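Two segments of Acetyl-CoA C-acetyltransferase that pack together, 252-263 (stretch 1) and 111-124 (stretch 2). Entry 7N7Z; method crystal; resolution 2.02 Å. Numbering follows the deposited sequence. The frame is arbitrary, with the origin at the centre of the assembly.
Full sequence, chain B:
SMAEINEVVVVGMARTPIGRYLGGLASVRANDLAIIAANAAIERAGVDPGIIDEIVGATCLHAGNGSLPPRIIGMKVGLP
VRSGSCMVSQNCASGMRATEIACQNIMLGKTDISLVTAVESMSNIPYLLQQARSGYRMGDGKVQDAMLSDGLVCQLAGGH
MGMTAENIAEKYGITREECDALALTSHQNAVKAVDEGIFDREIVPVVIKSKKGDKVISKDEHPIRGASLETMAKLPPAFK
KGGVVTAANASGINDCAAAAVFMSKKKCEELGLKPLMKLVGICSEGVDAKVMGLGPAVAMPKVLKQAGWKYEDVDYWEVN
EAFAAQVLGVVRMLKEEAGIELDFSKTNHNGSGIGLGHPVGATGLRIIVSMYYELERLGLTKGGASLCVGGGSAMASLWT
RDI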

ATOM      1  N   GLY B 252      19.476 -19.140   7.145  1.00 44.96           N
ATOM      2  CA  GLY B 252      18.120 -18.957   6.681  1.00 44.88           C
ATOM      3  C   GLY B 252      17.435 -17.736   7.267  1.00 43.98           C
ATOM      4  O   GLY B 252      18.023 -16.924   7.983  1.00 44.05           O
ATOM      5  N   ILE B 253      16.157 -17.615   6.929  1.00 39.14           N
ATOM      6  CA  ILE B 253      15.258 -16.601   7.469  1.00 40.41           C
ATOM      7  C   ILE B 253      14.322 -17.327   8.424  1.00 36.71           C
ATOM      8  O   ILE B 253      13.679 -18.312   8.038  1.00 34.78           O
ATOM      9  CB  ILE B 253      14.490 -15.885   6.346  1.00 39.27           C
ATOM     10  CG1 ILE B 253      15.456 -15.082   5.464  1.00 43.04           C
ATOM     11  CG2 ILE B 253      13.417 -14.972   6.911  1.00 40.60           C
ATOM     12  CD1 ILE B 253      16.202 -15.916   4.430  1.00 47.86           C
ATOM     13  N   ASN B 254      14.269 -16.879   9.679  1.00 34.56           N
ATOM     14  CA  ASN B 254      13.654 -17.692  10.720  1.00 34.46           C
ATOM     15  C   ASN B 254      13.095 -16.825  11.837  1.00 34.69           C
ATOM     16  O   ASN B 254      13.480 -15.666  12.006  1.00 31.06           O
ATOM     17  CB  ASN B 254      14.663 -18.690  11.299  1.00 35.07           C
ATOM     18  CG  ASN B 254      15.369 -19.486  10.228  1.00 35.00           C
ATOM     19  OD1 ASN B 254      16.495 -19.170   9.844  1.00 34.53           O
ATOM     20  ND2 ASN B 254      14.700 -20.514   9.719  1.00 36.42           N
ATOM     21  N   ASP B 255      12.190 -17.422  12.609  1.00 30.12           N
ATOM     22  CA  ASP B 255      11.557 -16.789  13.758  1.00 30.38           C
ATOM     23  C   ASP B 255      12.097 -17.395  15.046  1.00 30.93           C
ATOM     24  O   ASP B 255      12.326 -18.607  15.123  1.00 29.09           O
ATOM     25  CB  ASP B 255      10.035 -16.967  13.711  1.00 32.29           C
ATOM     26  CG  ASP B 255       9.432 -16.522  12.393  1.00 30.01           C
ATOM     27  OD1 ASP B 255       9.962 -15.568  11.783  1.00 28.98           O
ATOM     28  OD2 ASP B 255       8.423 -17.126  11.969  1.00 28.98           O
ATOM     29  N   CYS B 256      12.286 -16.554  16.063  1.00 27.85           N
ATOM     30  CA  CYS B 256      12.723 -17.045  17.366  1.00 25.46           C
ATOM     31  C   CYS B 256      12.731 -15.904  18.370  1.00 30.83           C
ATOM     32  O   CYS B 256      12.796 -14.727  18.005  1.00 28.23           O
ATOM     33  CB  CYS B 256      14.117 -17.673  17.299  1.00 29.82           C
ATOM     34  SG  CYS B 256      14.654 -18.394  18.865  1.00 30.58           S
ATOM     35  N   ALA B 257      12.681 -16.279  19.648  1.00 27.47           N
ATOM     36  CA  ALA B 257      12.862 -15.355  20.755  1.00 28.55           C
ATOM     37  C   ALA B 257      13.683 -16.042  21.836  1.00 26.16           C
ATOM     38  O   ALA B 257      13.447 -17.211  22.155  1.00 28.42           O
ATOM     39  CB  ALA B 257      11.523 -14.886  21.337  1.00 29.78           C
ATOM     40  N   ALA B 258      14.654 -15.316  22.380  1.00 26.83           N
ATOM     41  CA  ALA B 258      15.442 -15.765  23.516  1.00 26.90           C
ATOM     42  C   ALA B 258      15.342 -14.734  24.632  1.00 23.59           C
ATOM     43  O   ALA B 258      15.044 -13.560  24.394  1.00 28.55           O
ATOM     44  CB  ALA B 258      16.910 -15.984  23.131  1.00 25.92           C
ATOM     45  N   ALA B 259      15.586 -15.184  25.859  1.00 28.00           N
ATOM     46  CA  ALA B 259      15.533 -14.294  27.010  1.00 26.43           C
ATOM     47  C   ALA B 259      16.502 -14.787  28.072  1.00 26.74           C
ATOM     48  O   ALA B 259      16.878 -15.961  28.104  1.00 28.18           O
ATOM     49  CB  ALA B 259      14.115 -14.200  27.581  1.00 27.24           C
ATOM     50  N   ALA B 260      16.900 -13.869  28.949  1.00 26.98           N
ATOM     51  CA  ALA B 260      17.846 -14.193  30.006  1.00 28.15           C
ATOM     52  C   ALA B 260      17.663 -13.216  31.155  1.00 30.88           C
ATOM     53  O   ALA B 260      17.327 -12.047  30.947  1.00 30.75           O
ATOM     54  CB  ALA B 260      19.291 -14.154  29.496  1.00 29.79           C
ATOM     55  N   VAL B 261      17.889 -13.711  32.368  1.00 32.63           N
ATOM     56  CA  VAL B 261      17.829 -12.906  33.584  1.00 33.03           C
ATOM     57  C   VAL B 261      19.250 -12.753  34.106  1.00 35.70           C
ATOM     58  O   VAL B 261      19.899 -13.744  34.466  1.00 35.64           O
ATOM     59  CB  VAL B 261      16.918 -13.543  34.643  1.00 33.58           C
ATOM     60  CG1 VAL B 261      16.918 -12.702  35.918  1.00 35.36           C
ATOM     61  CG2 VAL B 261      15.508 -13.706  34.103  1.00 31.22           C
ATOM     62  N   PHE B 262      19.733 -11.515  34.146  1.00 32.26           N
ATOM     63  CA  PHE B 262      21.068 -11.203  34.628  1.00 33.65           C
ATOM     64  C   PHE B 262      20.983 -10.574  36.012  1.00 36.77           C
ATOM     65  O   PHE B 262      19.979  -9.951  36.370  1.00 37.75           O
ATOM     66  CB  PHE B 262      21.792 -10.261  33.662  1.00 34.58           C
ATOM     67  CG  PHE B 262      22.001 -10.848  32.295  1.00 30.65           C
ATOM     68  CD1 PHE B 262      21.034 -10.711  31.314  1.00 34.48           C
ATOM     69  CD2 PHE B 262      23.158 -11.544  31.994  1.00 33.70           C
ATOM     70  CE1 PHE B 262      21.218 -11.253  30.057  1.00 31.38           C
ATOM     71  CE2 PHE B 262      23.348 -12.091  30.738  1.00 33.82           C
ATOM     72  CZ  PHE B 262      22.376 -11.945  29.769  1.00 29.58           C
ATOM     73  N   MET B 263      22.050 -10.746  36.790  1.00 34.51           N
ATOM     74  CA  MET B 263      22.067 -10.267  38.162  1.00 38.37           C
ATOM     75  C   MET B 263      23.494  -9.981  38.595  1.00 35.98           C
ATOM     76  O   MET B 263      24.443 -10.614  38.124  1.00 34.92           O
ATOM     77  CB  MET B 263      21.457 -11.290  39.126  1.00 38.00           C
ATOM     78  CG  MET B 263      19.949 -11.317  39.135  1.00 39.85           C
ATOM     79  SD  MET B 263      19.310 -12.470  40.363  1.00 41.24           S
ATOM     80  CE  MET B 263      17.848 -13.058  39.511  1.00 45.12           C
TER
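Stretch 2, residues 111-124: TDISLVTAVESMSN

Neighbouring strands of a β-sheet need not be neighbours in sequence, and this pair from Acetyl-CoA C-acetyltransferase illustrates how an antiparallel register is built by segments whose touching residues are at least 131 positions apart. Stretch 1 is extended from Asn254 to Met263, after a short lead-in at Gly252 and Ile253. Stretch 2 enters through Thr111 and Asp112, runs as a strand from Ile113 towards Ser121, and then turns into a short 3-10 segment at Met122 and Ser123. The two strand axes approach to 4.5 Å with an angle of 178° between their N-to-C directions, so stretch 2 runs almost exactly opposite to stretch 1: Ile113 sits beside Met263, Leu115 beside Val261, and Val119 beside Ala257. Together the stretches bury 879 Å², counting both sides.

The backbone provides the regular part of the contact. In an antiparallel pair, every second couple of residues exchanges two hydrogen bonds, and four such couples occur here. Phe262 N donates to Ser114 O at 2.9 Å, and Ser114 N returns a bond to Phe262 O at 3.1 Å. At the next couple, Ala260 N to Val116 O and Val116 N to Ala260 O are both 2.9 Å. The ladder is tightest where Ala258 N meets Ala118 O at 2.6 Å, with Ala118 N to Ala258 O at 2.8 Å, and it continues with Glu120 N to Cys256 O at 2.9 Å and Cys256 N to Glu120 O at 3.0 Å. Between these couples lie the non-hydrogen-bonded pairs, whose CA atoms come closer: Ala257 CA and Val119 CA are 4.0 Å apart, Ala259 CA and Thr117 CA 4.3 Å. Here the carbonyl oxygens also receive CA-H...O contacts, such as Ala259 CA to Val116 O at 3.1 Å.

Side chains alternate between the two faces of the sheet. On the face carrying Ala257, Ala259, Val261 and Met263, apolar groups meet those of stretch 2: Ala257 CB lies 3.6 Å from Val119 CG2, while Ile113 CG2 stands 3.9 Å from Val261 CG1 and 3.7 Å from Met263 CG. The other face holds Ala258 and Ala260 beside Ala118 and Val116, and there Phe262 CE1 reaches Val116 CG2 at 3.4 Å, an oblique approach to the ring.

Where stretch 2 leaves the extended form, side chains take over from the ladder. The carboxylate of Asp255 reaches the 3-10 segment, accepting a hydrogen bond from Ser123 N at OD1 (2.9 Å) and another from Ser123 OG at OD2 (2.6 Å). One acidic side chain thus ties the start of its own strand to the turn that follows the partner. Met122 adds a weak hydrogen bond from Asn254 N to its SD at 3.2 Å, and its CE packs 3.5 Å from Ile253 CG2, extending the contact beyond the paired strands.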

ATOM      1  N   THR B 111      21.402  -1.079  38.191  1.00 38.22           N
ATOM      2  CA  THR B 111      20.362  -2.074  38.393  1.00 42.27           C
ATOM      3  C   THR B 111      20.972  -3.291  39.070  1.00 37.37           C
ATOM      4  O   THR B 111      22.174  -3.547  38.968  1.00 34.76           O
ATOM      5  CB  THR B 111      19.699  -2.493  37.073  1.00 38.46           C
ATOM      6  OG1 THR B 111      20.682  -3.070  36.205  1.00 40.88           O
ATOM      7  CG2 THR B 111      19.052  -1.298  36.386  1.00 37.55           C
ATOM      8  N   ASP B 112      20.125  -4.042  39.770  1.00 40.24           N
ATOM      9  CA  ASP B 112      20.525  -5.303  40.379  1.00 41.42           C
ATOM     10  C   ASP B 112      20.065  -6.514  39.583  1.00 38.18           C
ATOM     11  O   ASP B 112      20.775  -7.525  39.544  1.00 34.60           O
ATOM     12  CB  ASP B 112      19.971  -5.401  41.805  1.00 40.41           C
ATOM     13  CG  ASP B 112      20.391  -4.230  42.671  1.00 46.12           C
ATOM     14  OD1 ASP B 112      21.485  -3.679  42.429  1.00 47.10           O
ATOM     15  OD2 ASP B 112      19.631  -3.860  43.593  1.00 46.99           O
ATOM     16  N   ILE B 113      18.900  -6.429  38.942  1.00 38.30           N
ATOM     17  CA  ILE B 113      18.346  -7.510  38.137  1.00 37.41           C
ATOM     18  C   ILE B 113      17.856  -6.909  36.829  1.00 37.00           C
ATOM     19  O   ILE B 113      17.076  -5.950  36.837  1.00 35.67           O
ATOM     20  CB  ILE B 113      17.193  -8.234  38.861  1.00 38.82           C
ATOM     21  CG1 ILE B 113      17.564  -8.507  40.321  1.00 38.38           C
ATOM     22  CG2 ILE B 113      16.841  -9.527  38.130  1.00 37.10           C
ATOM     23  CD1 ILE B 113      16.464  -9.166  41.123  1.00 40.14           C
ATOM     24  N   SER B 114      18.309  -7.471  35.710  1.00 33.33           N
ATOM     25  CA  SER B 114      17.944  -6.980  34.389  1.00 35.13           C
ATOM     26  C   SER B 114      17.456  -8.138  33.534  1.00 33.39           C
ATOM     27  O   SER B 114      18.103  -9.188  33.473  1.00 34.23           O
ATOM     28  CB  SER B 114      19.129  -6.289  33.706  1.00 34.31           C
ATOM     29  OG  SER B 114      19.399  -5.029  34.298  1.00 35.60           O
ATOM     30  N   LEU B 115      16.314  -7.944  32.882  1.00 30.50           N
ATOM     31  CA  LEU B 115      15.803  -8.897  31.910  1.00 30.05           C
ATOM     32  C   LEU B 115      16.268  -8.481  30.521  1.00 29.54           C
ATOM     33  O   LEU B 115      16.185  -7.302  30.162  1.00 28.27           O
ATOM     34  CB  LEU B 115      14.277  -8.960  31.967  1.00 27.55           C
ATOM     35  CG  LEU B 115      13.590  -9.769  30.864  1.00 29.07           C
ATOM     36  CD1 LEU B 115      14.083 -11.208  30.859  1.00 29.17           C
ATOM     37  CD2 LEU B 115      12.079  -9.719  31.027  1.00 28.40           C
ATOM     38  N   VAL B 116      16.771  -9.439  29.752  1.00 27.56           N
ATOM     39  CA  VAL B 116      17.172  -9.208  28.369  1.00 28.78           C
ATOM     40  C   VAL B 116      16.337 -10.123  27.486  1.00 27.54           C
ATOM     41  O   VAL B 116      16.346 -11.346  27.670  1.00 28.29           O
ATOM     42  CB  VAL B 116      18.672  -9.457  28.150  1.00 26.82           C
ATOM     43  CG1 VAL B 116      19.033  -9.262  26.681  1.00 29.13           C
ATOM     44  CG2 VAL B 116      19.498  -8.535  29.029  1.00 31.78           C
ATOM     45  N   THR B 117      15.613  -9.533  26.542  1.00 30.38           N
ATOM     46  CA  THR B 117      14.851 -10.280  25.552  1.00 29.83           C
ATOM     47  C   THR B 117      15.430 -10.008  24.171  1.00 29.06           C
ATOM     48  O   THR B 117      15.839  -8.882  23.868  1.00 29.30           O
ATOM     49  CB  THR B 117      13.367  -9.903  25.577  1.00 30.85           C
ATOM     50  OG1 THR B 117      13.217  -8.508  25.290  1.00 34.27           O
ATOM     51  CG2 THR B 117      12.761 -10.213  26.936  1.00 31.06           C
ATOM     52  N   ALA B 118      15.469 -11.047  23.342  1.00 27.51           N
ATOM     53  CA  ALA B 118      15.986 -10.947  21.982  1.00 31.37           C
ATOM     54  C   ALA B 118      15.049 -11.728  21.077  1.00 27.16           C
ATOM     55  O   ALA B 118      14.847 -12.928  21.288  1.00 29.28           O
ATOM     56  CB  ALA B 118      17.416 -11.487  21.890  1.00 29.96           C
ATOM     57  N   VAL B 119      14.470 -11.058  20.082  1.00 28.34           N
ATOM     58  CA  VAL B 119      13.405 -11.657  19.290  1.00 28.82           C
ATOM     59  C   VAL B 119      13.490 -11.159  17.856  1.00 33.60           C
ATOM     60  O   VAL B 119      13.909 -10.028  17.588  1.00 30.29           O
ATOM     61  CB  VAL B 119      12.013 -11.347  19.889  1.00 28.97           C
ATOM     62  CG1 VAL B 119      11.730  -9.849  19.840  1.00 29.09           C
ATOM     63  CG2 VAL B 119      10.937 -12.122  19.143  1.00 29.54           C
ATOM     64  N   GLU B 120      13.080 -12.024  16.932  1.00 30.95           N
ATOM     65  CA  GLU B 120      12.899 -11.641  15.536  1.00 31.38           C
ATOM     66  C   GLU B 120      11.855 -12.572  14.939  1.00 31.20           C
ATOM     67  O   GLU B 120      12.093 -13.778  14.829  1.00 33.58           O
ATOM     68  CB  GLU B 120      14.208 -11.720  14.757  1.00 32.56           C
ATOM     69  CG  GLU B 120      14.220 -10.865  13.497  1.00 37.12           C
ATOM     70  CD  GLU B 120      14.089  -9.388  13.799  1.00 35.67           C
ATOM     71  OE1 GLU B 120      14.944  -8.860  14.538  1.00 36.26           O
ATOM     72  OE2 GLU B 120      13.132  -8.756  13.304  1.00 40.72           O
ATOM     73  N   SER B 121      10.703 -12.020  14.572  1.00 29.42           N
ATOM     74  CA  SER B 121       9.658 -12.755  13.866  1.00 28.94           C
ATOM     75  C   SER B 121       9.688 -12.272  12.420  1.00 30.09           C
ATOM     76  O   SER B 121       8.893 -11.427  12.004  1.00 30.31           O
ATOM     77  CB  SER B 121       8.292 -12.543  14.516  1.00 29.25           C
ATOM     78  OG  SER B 121       7.253 -13.037  13.688  1.00 32.67           O
ATOM     79  N   MET B 122      10.636 -12.813  11.649  1.00 29.63           N
ATOM     80  CA  MET B 122      10.826 -12.355  10.278  1.00 33.71           C
ATOM     81  C   MET B 122       9.653 -12.732   9.384  1.00 30.44           C
ATOM     82  O   MET B 122       9.455 -12.095   8.344  1.00 30.12           O
ATOM     83  CB  MET B 122      12.133 -12.914   9.699  1.00 35.99           C
ATOM     84  CG  MET B 122      13.269 -13.043  10.713  1.00 33.79           C
ATOM     85  SD  MET B 122      14.787 -13.769  10.057  1.00 40.07           S
ATOM     86  CE  MET B 122      15.242 -12.584   8.796  1.00 37.82           C
ATOM     87  N   SER B 123       8.869 -13.738   9.772  1.00 28.73           N
ATOM     88  CA  SER B 123       7.665 -14.078   9.026  1.00 30.91           C
ATOM     89  C   SER B 123       6.615 -12.977   9.093  1.00 30.17           C
ATOM     90  O   SER B 123       5.750 -12.911   8.212  1.00 30.69           O
ATOM     91  CB  SER B 123       7.069 -15.382   9.558  1.00 31.69           C
ATOM     92  OG  SER B 123       8.022 -16.431   9.537  1.00 31.20           O
ATOM     93  N   ASN B 124       6.670 -12.115  10.112  1.00 32.68           N
ATOM     94  CA  ASN B 124       5.664 -11.079  10.318  1.00 30.62           C
ATOM     95  C   ASN B 124       6.243  -9.672  10.200  1.00 29.27           C
ATOM     96  O   ASN B 124       5.658  -8.719  10.725  1.00 28.87           O
ATOM     97  CB  ASN B 124       4.990 -11.260  11.681  1.00 28.01           C
ATOM     98  CG  ASN B 124       4.026 -12.431  11.701  1.00 30.97           C
ATOM     99  OD1 ASN B 124       2.941 -12.366  11.122  1.00 29.67           O
ATOM    100  ND2 ASN B 124       4.419 -13.509  12.370  1.00 27.46           N
TER